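Histidinol-phosphate aminotransferase (PDB 3FTB) probably catalyses pyridoxal phosphate-dependent transamination, as expected of a histidinol-phosphate aminotransferase in Clostridium acetobutylicum. Local coordinates at residues A[231-234]-A[235-239]; A[170-173]-A[174-178]; A[280-283]-A[284-287]; A[348-351]-A[352-356]. One frame throughout, in Å; residues are numbered along the deposited sequence.

Interaction 1 (A[231-234]-A[235-239])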
loop_
_atom_site.group_PDB
_atom_site.type_symbol
_atom_site.label_atom_id
_atom_site.label_comp_id
_atom_site.label_asym_id
_atom_site.label_seq_id
_atom_site.Cartn_x
_atom_site.Cartn_y
_atom_site.Cartn_z
ATOM N N ASN A 231 -14.697 -16.401 8.435
ATOM C CA ASN A 231 -14.399 -17.230 7.274
ATOM C C ASN A 231 -12.907 -17.239 6.971
ATOM O O ASN A 231 -12.450 -16.649 5.984
ATOM C CB ASN A 231 -15.188 -16.753 6.054
ATOM C CG ASN A 231 -15.039 -17.681 4.863
ATOM O OD1 ASN A 231 -13.993 -18.320 4.668
ATOM N ND2 ASN A 231 -16.086 -17.755 4.053
ATOM N N LYS A 232 -12.153 -17.926 7.820
ATOM C CA LYS A 232 -10.705 -18.006 7.673
ATOM C C LYS A 232 -10.233 -18.253 6.238
ATOM O O LYS A 232 -9.194 -17.739 5.827
ATOM C CB LYS A 232 -10.140 -19.061 8.621
ATOM C CG LYS A 232 -9.698 -18.490 9.963
ATOM C CD LYS A 232 -10.873 -17.914 10.741
ATOM C CE LYS A 232 -11.549 -18.965 11.610
ATOM N NZ LYS A 232 -12.576 -18.366 12.489
ATOM N N GLU A 233 -10.999 -19.016 5.466
ATOM C CA GLU A 233 -10.582 -19.330 4.099
ATOM C C GLU A 233 -10.667 -18.122 3.150
ATOM O O GLU A 233 -9.866 -17.988 2.219
ATOM C CB GLU A 233 -11.339 -20.551 3.549
ATOM C CG GLU A 233 -10.837 -21.031 2.170
ATOM C CD GLU A 233 -9.297 -21.091 2.044
ATOM O OE1 GLU A 233 -8.743 -20.648 1.005
ATOM O OE2 GLU A 233 -8.634 -21.589 2.981
ATOM N N ILE A 234 -11.618 -17.231 3.403
ATOM C CA ILE A 234 -11.783 -16.051 2.563
ATOM C C ILE A 234 -10.718 -15.002 2.862
ATOM O O ILE A 234 -10.392 -14.178 2.005
ATOM C CB ILE A 234 -13.199 -15.458 2.697
ATOM C CG1 ILE A 234 -14.145 -16.201 1.762
ATOM C CG2 ILE A 234 -13.217 -13.980 2.365
ATOM C CD1 ILE A 234 -15.468 -15.515 1.581
ATOM N N ALA A 235 -10.169 -15.043 4.073
ATOM C CA ALA A 235 -9.038 -14.188 4.424
ATOM C C ALA A 235 -7.760 -14.732 3.785
ATOM O O ALA A 235 -6.918 -13.977 3.292
ATOM C CB ALA A 235 -8.891 -14.098 5.942
ATOM N N ALA A 236 -7.623 -16.052 3.799
ATOM C CA ALA A 236 -6.493 -16.683 3.145
ATOM C C ALA A 236 -6.490 -16.339 1.662
ATOM O O ALA A 236 -5.440 -16.121 1.073
ATOM C CB ALA A 236 -6.530 -18.193 3.349
ATOM N N LYS A 237 -7.672 -16.280 1.065
ATOM C CA LYS A 237 -7.787 -15.976 -0.358
ATOM C C LYS A 237 -7.437 -14.513 -0.690
ATOM O O LYS A 237 -6.880 -14.208 -1.754
ATOM C CB LYS A 237 -9.200 -16.305 -0.846
ATOM C CG LYS A 237 -9.579 -17.774 -0.771
ATOM C CD LYS A 237 -11.061 -17.955 -1.090
ATOM C CE LYS A 237 -11.470 -19.417 -1.126
ATOM N NZ LYS A 237 -12.907 -19.567 -1.454
ATOM N N ILE A 238 -7.780 -13.607 0.222
ATOM C CA ILE A 238 -7.480 -12.199 0.045
ATOM C C ILE A 238 -6.003 -11.928 0.284
ATOM O O ILE A 238 -5.403 -11.094 -0.398
ATOM C CB ILE A 238 -8.341 -11.317 0.963
ATOM C CG1 ILE A 238 -9.807 -11.398 0.533
ATOM C CG2 ILE A 238 -7.849 -9.893 0.900
ATOM C CD1 ILE A 238 -10.768 -10.886 1.558
ATOM N N LYS A 239 -5.423 -12.644 1.246
ATOM C CA LYS A 239 -3.998 -12.534 1.549
ATOM C C LYS A 239 -3.210 -13.072 0.372
ATOM O O LYS A 239 -2.229 -12.471 -0.068
ATOM C CB LYS A 239 -3.660 -13.305 2.819
ATOM C CG LYS A 239 -2.601 -12.657 3.703
ATOM C CD LYS A 239 -2.807 -13.090 5.152
ATOM C CE LYS A 239 -4.219 -12.723 5.639
ATOM N NZ LYS A 239 -4.647 -13.474 6.858
#
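The opening turns of the short helix 232-239 make this contact, with Glu233 meeting Lys237 and Ile234 meeting Ile238. The Glu233 and Lys237 side chains cross at about a right angle. Glu233 has CG anti to its backbone N (chi1 -174°) and bends at chi2, which lays its carboxylate beside the lysine methylenes. OE1 of Glu233 is 3.5 Å from CG of Lys237. It does not reach the amine: Glu233 OE1 and Lys237 NZ are 5.0 Å apart. The backbones pair in the usual way, with Lys237 N donating to Glu233 O at 3.0 Å. Asn231 is the N-cap of the helix. Its OD1 accepts from Ile234 N at 2.9 Å, with the donor 55° out of the carbonyl plane. Asn231 N in turn bonds to Thr229 OG1, in the strand 225-229 of the seven-stranded mixed sheet that leads into this helix. On the inner side, Ile234 CG2 touches Ile238 CD1 at 4.0 Å. The same Ile238 CD1 lies 3.3 Å from Ile234 O. Both isoleucines pack on Leu97, and Ala235 joins Ile238 against Val82 of strand 80-84. Lys232 NZ is hydrogen-bonded to the carbonyl oxygens of Asp78 and Asn230.

Interaction 2 (A[170-173]-A[174-178])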
loop_
_atom_site.group_PDB
_atom_site.type_symbol
_atom_site.label_atom_id
_atom_site.label_comp_id
_atom_site.label_asym_id
_atom_site.label_seq_id
_atom_site.Cartn_x
_atom_site.Cartn_y
_atom_site.Cartn_z
ATOM N N LEU A 170 -29.187 -12.559 6.753
ATOM C CA LEU A 170 -28.024 -13.239 7.283
ATOM C C LEU A 170 -28.253 -14.745 7.344
ATOM O O LEU A 170 -27.409 -15.528 6.905
ATOM C CB LEU A 170 -27.661 -12.699 8.665
ATOM C CG LEU A 170 -27.010 -11.317 8.690
ATOM C CD1 LEU A 170 -26.242 -11.135 9.984
ATOM C CD2 LEU A 170 -26.088 -11.115 7.493
ATOM N N LYS A 171 -29.402 -15.147 7.882
ATOM C CA LYS A 171 -29.745 -16.565 7.990
ATOM C C LYS A 171 -29.855 -17.272 6.646
ATOM O O LYS A 171 -29.580 -18.453 6.567
ATOM C CB LYS A 171 -31.042 -16.762 8.779
ATOM C CG LYS A 171 -30.861 -16.816 10.288
ATOM C CD LYS A 171 -32.208 -16.762 11.014
ATOM C CE LYS A 171 -32.048 -17.070 12.495
ATOM N NZ LYS A 171 -30.648 -16.832 12.957
ATOM N N LEU A 172 -30.275 -16.560 5.597
ATOM C CA LEU A 172 -30.321 -17.129 4.244
ATOM C C LEU A 172 -28.940 -17.185 3.595
ATOM O O LEU A 172 -28.582 -18.186 2.964
ATOM C CB LEU A 172 -31.260 -16.337 3.332
ATOM C CG LEU A 172 -32.777 -16.501 3.441
ATOM C CD1 LEU A 172 -33.450 -15.645 2.382
ATOM C CD2 LEU A 172 -33.194 -17.957 3.297
ATOM N N ALA A 173 -28.174 -16.104 3.725
ATOM C CA ALA A 173 -26.804 -16.080 3.202
ATOM C C ALA A 173 -25.996 -17.250 3.755
ATOM O O ALA A 173 -25.465 -18.051 2.998
ATOM C CB ALA A 173 -26.115 -14.758 3.526
ATOM N N GLU A 174 -25.914 -17.325 5.080
ATOM C CA GLU A 174 -25.277 -18.433 5.784
ATOM C C GLU A 174 -25.666 -19.763 5.147
ATOM O O GLU A 174 -24.805 -20.570 4.790
ATOM C CB GLU A 174 -25.710 -18.410 7.252
ATOM C CG GLU A 174 -24.808 -19.165 8.214
ATOM C CD GLU A 174 -23.404 -18.579 8.294
ATOM O OE1 GLU A 174 -22.548 -19.145 9.019
ATOM O OE2 GLU A 174 -23.157 -17.553 7.624
ATOM N N GLU A 175 -26.968 -19.982 4.997
ATOM C CA GLU A 175 -27.488 -21.225 4.431
ATOM C C GLU A 175 -27.023 -21.492 2.998
ATOM O O GLU A 175 -26.799 -22.633 2.612
ATOM C CB GLU A 175 -29.018 -21.213 4.490
ATOM C CG GLU A 175 -29.711 -22.218 3.578
ATOM C CD GLU A 175 -31.143 -21.809 3.249
ATOM O OE1 GLU A 175 -31.704 -22.348 2.272
ATOM O OE2 GLU A 175 -31.705 -20.945 3.958
ATOM N N LYS A 176 -26.871 -20.433 2.215
ATOM C CA LYS A 176 -26.639 -20.560 0.776
ATOM C C LYS A 176 -25.172 -20.403 0.379
ATOM O O LYS A 176 -24.844 -20.322 -0.811
ATOM C CB LYS A 176 -27.499 -19.537 0.034
ATOM C CG LYS A 176 -28.992 -19.845 0.097
ATOM C CD LYS A 176 -29.847 -18.595 0.171
ATOM C CE LYS A 176 -31.324 -18.939 0.070
ATOM N NZ LYS A 176 -31.644 -19.608 -1.228
ATOM N N LYS A 177 -24.290 -20.372 1.380
ATOM C CA LYS A 177 -22.862 -20.211 1.139
ATOM C C LYS A 177 -22.577 -18.934 0.354
ATOM O O LYS A 177 -21.569 -18.822 -0.320
ATOM C CB LYS A 177 -22.307 -21.423 0.390
ATOM C CG LYS A 177 -22.320 -22.712 1.196
ATOM C CD LYS A 177 -21.778 -23.878 0.386
ATOM C CE LYS A 177 -21.770 -25.161 1.200
ATOM N NZ LYS A 177 -21.264 -26.316 0.409
ATOM N N LYS A 178 -23.523 -17.996 0.450
ATOM C CA LYS A 178 -23.388 -16.678 -0.157
ATOM C C LYS A 178 -22.529 -15.805 0.765
ATOM O O LYS A 178 -22.455 -16.046 1.976
ATOM C CB LYS A 178 -24.777 -16.045 -0.357
ATOM C CG LYS A 178 -25.708 -16.796 -1.333
ATOM C CD LYS A 178 -25.025 -16.961 -2.676
ATOM C CE LYS A 178 -25.543 -18.154 -3.433
ATOM N NZ LYS A 178 -26.789 -17.838 -4.144
#
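Leu172 and Lys176 lie side by side near the C-terminal end of helix 163-176, where a Schellman motif closes the helix. This is the helix of a beta-alpha-beta unit, set between strands 147-151 and 179-183. The two side chains point the same way, and Lys176 CE packs on Leu172 CD2 at 3.9 Å. The lysine chain also passes over the leucine carbonyl, with Lys176 CD 3.1 Å from Leu172 O. The bend at chi2 lays CD there, and a second at chi4 takes Lys176 NZ to a salt bridge with Asp143. Glu175 also runs alongside Leu172 in the same direction. Its CG is anti to the backbone N (chi1 162°) and the chain is extended, which sets Glu175 OE2 3.4 Å from Leu172 CD2. Ala173 and Leu170 face inward and touch Ile180 of strand 179-183. Glu174 turns its carboxylate to the backbone N of Ser205. Lys177, with positive phi (57°), is the first residue to leave the helical conformation. Its N makes a weak bond to Glu174 O. The other bond of the motif runs from Lys178 N to Ala173 O at 3.2 Å. Ala173 O also accepts from Lys176 N at 2.9 Å, and these two donors reach it from opposite faces of its carbonyl plane.

Interaction 3 (A[280-283]-A[284-287])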
loop_
_atom_site.group_PDB
_atom_site.type_symbol
_atom_site.label_atom_id
_atom_site.label_comp_id
_atom_site.label_asym_id
_atom_site.label_seq_id
_atom_site.Cartn_x
_atom_site.Cartn_y
_atom_site.Cartn_z
ATOM N N ILE A 280 -28.881 19.160 12.125
ATOM C CA ILE A 280 -30.074 18.732 11.406
ATOM C C ILE A 280 -31.290 19.617 11.703
ATOM O O ILE A 280 -32.190 19.748 10.866
ATOM C CB ILE A 280 -30.416 17.258 11.712
ATOM C CG1 ILE A 280 -29.644 16.306 10.783
ATOM C CG2 ILE A 280 -31.912 17.016 11.561
ATOM C CD1 ILE A 280 -28.139 16.549 10.705
ATOM N N GLU A 281 -31.329 20.225 12.888
ATOM C CA GLU A 281 -32.446 21.112 13.228
ATOM C C GLU A 281 -32.273 22.432 12.508
ATOM O O GLU A 281 -33.234 22.993 11.979
ATOM C CB GLU A 281 -32.566 21.320 14.742
ATOM C CG GLU A 281 -33.210 20.131 15.461
ATOM C CD GLU A 281 -32.927 20.109 16.951
ATOM O OE1 GLU A 281 -31.917 20.721 17.363
ATOM O OE2 GLU A 281 -33.706 19.477 17.707
ATOM N N GLU A 282 -31.037 22.916 12.471
ATOM C CA GLU A 282 -30.717 24.104 11.696
ATOM C C GLU A 282 -30.975 23.914 10.190
ATOM O O GLU A 282 -31.495 24.822 9.532
ATOM C CB GLU A 282 -29.272 24.515 11.954
ATOM C CG GLU A 282 -28.993 24.770 13.416
ATOM C CD GLU A 282 -29.987 25.735 14.010
ATOM O OE1 GLU A 282 -30.721 25.332 14.938
ATOM O OE2 GLU A 282 -30.051 26.888 13.531
ATOM N N LEU A 283 -30.618 22.750 9.644
ATOM C CA LEU A 283 -30.842 22.477 8.221
ATOM C C LEU A 283 -32.333 22.430 7.937
ATOM O O LEU A 283 -32.784 22.790 6.847
ATOM C CB LEU A 283 -30.198 21.154 7.774
ATOM C CG LEU A 283 -28.723 21.071 7.356
ATOM C CD1 LEU A 283 -28.436 19.660 6.898
ATOM C CD2 LEU A 283 -28.357 22.062 6.249
ATOM N N ASN A 284 -33.102 21.983 8.924
ATOM C CA ASN A 284 -34.538 21.791 8.727
ATOM C C ASN A 284 -35.272 23.123 8.593
ATOM O O ASN A 284 -36.368 23.184 8.042
ATOM C CB ASN A 284 -35.142 20.931 9.848
ATOM C CG ASN A 284 -35.147 19.442 9.516
ATOM O OD1 ASN A 284 -34.749 18.619 10.334
ATOM N ND2 ASN A 284 -35.610 19.092 8.316
ATOM N N LYS A 285 -34.639 24.186 9.087
ATOM C CA LYS A 285 -35.187 25.532 9.024
ATOM C C LYS A 285 -34.937 26.189 7.665
ATOM O O LYS A 285 -35.673 27.100 7.265
ATOM C CB LYS A 285 -34.592 26.398 10.142
ATOM C CG LYS A 285 -34.885 25.908 11.562
ATOM C CD LYS A 285 -33.971 26.591 12.581
ATOM C CE LYS A 285 -34.489 26.447 14.004
ATOM N NZ LYS A 285 -34.677 25.019 14.392
ATOM N N ILE A 286 -33.902 25.730 6.960
ATOM C CA ILE A 286 -33.512 26.342 5.684
ATOM C C ILE A 286 -34.554 26.069 4.603
ATOM O O ILE A 286 -35.004 24.931 4.439
ATOM C CB ILE A 286 -32.089 25.900 5.255
ATOM C CG1 ILE A 286 -31.151 25.976 6.459
ATOM C CG2 ILE A 286 -31.572 26.746 4.092
ATOM C CD1 ILE A 286 -29.753 26.318 6.119
ATOM N N GLY A 287 -34.945 27.121 3.883
ATOM C CA GLY A 287 -36.091 27.071 2.994
ATOM C C GLY A 287 -35.995 26.156 1.787
ATOM O O GLY A 287 -36.981 25.504 1.412
#
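Asn284, Leu283 and Lys285 carry most of this contact, in the last turn of helix 262-285. Asn284 lies alongside Ile280, both side chains pointing the same way, and its CB sits 3.3 Å from Ile280 O. The Asn284 backbone N is held loosely, by weak bonds to Ile280 O and Glu281 O. Lys285 folds back along the helix surface. Its CG is anti to the carbonyl carbon (chi1 -61°), and a bend at chi4 turns the amine back toward the backbone. Lys285 NZ thus makes a weak bond of 3.5 Å to Glu281 O. The lysine also runs beside Glu282, which is bent at chi2. Lys285 NZ and Glu282 OE1 are 4.0 Å apart, opposite charges near each other but beyond a salt bridge. Leu283 is buried, and its CD2 is 4.5 Å from Ile286 CD1, a loose apolar contact. The backbone bonding shifts here from i+4 to i+3, though Lys285 N keeps a weak bond to Glu281 O. Lys285 N bonds to Glu282 O at 3.2 Å, and Ile286 N bonds to Leu283 O at 3.1 Å. In both bonds the donor stands high above the carbonyl plane, at 68° and 67°. Such i+3 bonds are of the 3-10 type and are consistent with a weakly bonded last turn. Leu283 packs on Ile289, Val292, Val300 and Cys302. The arrangement is thus a helix C-terminus lying against the five-stranded mixed sheet and leading into its edge strand 289-293.

Interaction 4 (A[348-351]-A[352-356])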
loop_
_atom_site.group_PDB
_atom_site.type_symbol
_atom_site.label_atom_id
_atom_site.label_comp_id
_atom_site.label_asym_id
_atom_site.label_seq_id
_atom_site.Cartn_x
_atom_site.Cartn_y
_atom_site.Cartn_z
ATOM N N THR A 348 -21.783 26.366 11.901
ATOM C CA THR A 348 -22.565 27.588 11.974
ATOM C C THR A 348 -22.173 28.505 10.818
ATOM O O THR A 348 -23.014 29.164 10.216
ATOM C CB THR A 348 -22.363 28.300 13.321
ATOM O OG1 THR A 348 -22.856 27.468 14.382
ATOM C CG2 THR A 348 -23.101 29.635 13.335
ATOM N N LYS A 349 -20.884 28.524 10.496
ATOM C CA LYS A 349 -20.402 29.291 9.356
ATOM C C LYS A 349 -21.051 28.763 8.081
ATOM O O LYS A 349 -21.613 29.520 7.289
ATOM C CB LYS A 349 -18.881 29.181 9.253
ATOM C CG LYS A 349 -18.239 30.311 8.472
ATOM C CD LYS A 349 -16.836 29.956 8.023
ATOM C CE LYS A 349 -16.111 31.179 7.479
ATOM N NZ LYS A 349 -16.070 32.308 8.461
ATOM N N PHE A 350 -20.961 27.450 7.891
ATOM C CA PHE A 350 -21.609 26.764 6.775
ATOM C C PHE A 350 -23.084 27.166 6.573
ATOM O O PHE A 350 -23.497 27.548 5.468
ATOM C CB PHE A 350 -21.506 25.248 6.986
ATOM C CG PHE A 350 -22.224 24.447 5.948
ATOM C CD1 PHE A 350 -21.697 24.318 4.665
ATOM C CD2 PHE A 350 -23.433 23.827 6.246
ATOM C CE1 PHE A 350 -22.357 23.582 3.696
ATOM C CE2 PHE A 350 -24.104 23.086 5.280
ATOM C CZ PHE A 350 -23.563 22.966 4.002
ATOM N N LEU A 351 -23.865 27.062 7.649
ATOM C CA LEU A 351 -25.297 27.342 7.632
ATOM C C LEU A 351 -25.571 28.804 7.312
ATOM O O LEU A 351 -26.530 29.125 6.603
ATOM C CB LEU A 351 -25.925 26.991 8.988
ATOM C CG LEU A 351 -26.143 25.523 9.378
ATOM C CD1 LEU A 351 -26.116 25.356 10.890
ATOM C CD2 LEU A 351 -27.454 24.988 8.794
ATOM N N ARG A 352 -24.733 29.691 7.845
ATOM C CA ARG A 352 -24.905 31.113 7.602
ATOM C C ARG A 352 -24.638 31.492 6.154
ATOM O O ARG A 352 -24.963 32.592 5.736
ATOM C CB ARG A 352 -24.055 31.937 8.562
ATOM C CG ARG A 352 -24.463 31.718 10.014
ATOM C CD ARG A 352 -23.627 32.546 10.973
ATOM N NE ARG A 352 -22.199 32.409 10.703
ATOM C CZ ARG A 352 -21.239 32.890 11.487
ATOM N NH1 ARG A 352 -21.554 33.536 12.603
ATOM N NH2 ARG A 352 -19.965 32.721 11.155
ATOM N N ALA A 353 -24.055 30.574 5.390
ATOM C CA ALA A 353 -23.911 30.762 3.952
ATOM C C ALA A 353 -25.153 30.222 3.243
ATOM O O ALA A 353 -25.634 30.815 2.271
ATOM C CB ALA A 353 -22.667 30.062 3.451
ATOM N N LEU A 354 -25.659 29.090 3.735
ATOM C CA LEU A 354 -26.882 28.478 3.218
ATOM C C LEU A 354 -28.029 29.456 3.344
ATOM O O LEU A 354 -28.902 29.530 2.484
ATOM C CB LEU A 354 -27.225 27.221 4.014
ATOM C CG LEU A 354 -26.960 25.861 3.373
ATOM C CD1 LEU A 354 -25.600 25.821 2.698
ATOM C CD2 LEU A 354 -27.064 24.775 4.412
ATOM N N LYS A 355 -28.021 30.192 4.448
ATOM C CA LYS A 355 -29.005 31.227 4.709
ATOM C C LYS A 355 -28.876 32.400 3.725
ATOM O O LYS A 355 -29.878 32.927 3.221
ATOM C CB LYS A 355 -28.869 31.696 6.167
ATOM C CG LYS A 355 -29.365 30.682 7.186
ATOM C CD LYS A 355 -28.675 30.842 8.540
ATOM C CE LYS A 355 -29.227 29.858 9.571
ATOM N NZ LYS A 355 -29.199 28.433 9.111
ATOM N N GLY A 356 -27.639 32.807 3.447
ATOM C CA GLY A 356 -27.411 33.878 2.500
ATOM C C GLY A 356 -27.882 33.482 1.114
ATOM O O GLY A 356 -28.346 34.311 0.351
#
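Phe350 and Leu354 meet one turn apart on helix 344-359. Leu354 CD1 lies over one face of the Phe350 ring, 4.1 Å from the centroid and 25° off the normal, a CH-pi contact. The other methyl, Leu354 CD2, is 3.5 Å from Phe350 CE2. The ring gets there because Phe350 CG is anti to its backbone N (chi1 176°). Phe350 O accepts two backbone bonds. Leu354 N comes in the carbonyl plane, while Ala353 N stands 62° above it. Arg352 lies across Thr348, and Thr348 CG2 sits over one face of its guanidinium, 3.9 Å from Arg352 NE. Near the next turn, Lys355 bends at chi4 and brings its NZ to 3.6 Å from Leu351 CB. Lys355 N holds Leu351 O at 2.8 Å. This C-terminal helix packs on the five-stranded mixed sheet. The Phe350 ring stacks with Tyr31, meets Phe339 edge-to-face and packs on Ile321 and Ile323. Ala353 and Leu354 reach Leu316 of helix 309-317. Further back, the Thr348 hydroxyl oxygen OG1 is hydrogen-bonded to Glu344 O and to Arg278 NH2 of helix 262-285.

How the interactions relate
The four contacts form two well-separated groups. Interactions 3 and 4 touch, their centres about 11 Å apart. Ile286 CD1 packs on Leu354 CB at 3.4 Å, and Leu283 CD2 on Leu354 CD2 at 3.5 Å. They join helices 262-285 and 344-359 beside the five-stranded sheet. Interactions 1 and 2 belong to the seven-stranded sheet. Their centres are about 18 Å apart and their nearest atoms about 7 Å, without touching. Both lean on one loop: Asn231 ND2 bonds weakly to Ser205 O, and Glu174 OE1 bonds to Ser205 N. Interaction 1 lies on the opposite side of the chain's centre from interactions 3 and 4, and the centres of interactions 1 and 4 are about 48 Å apart.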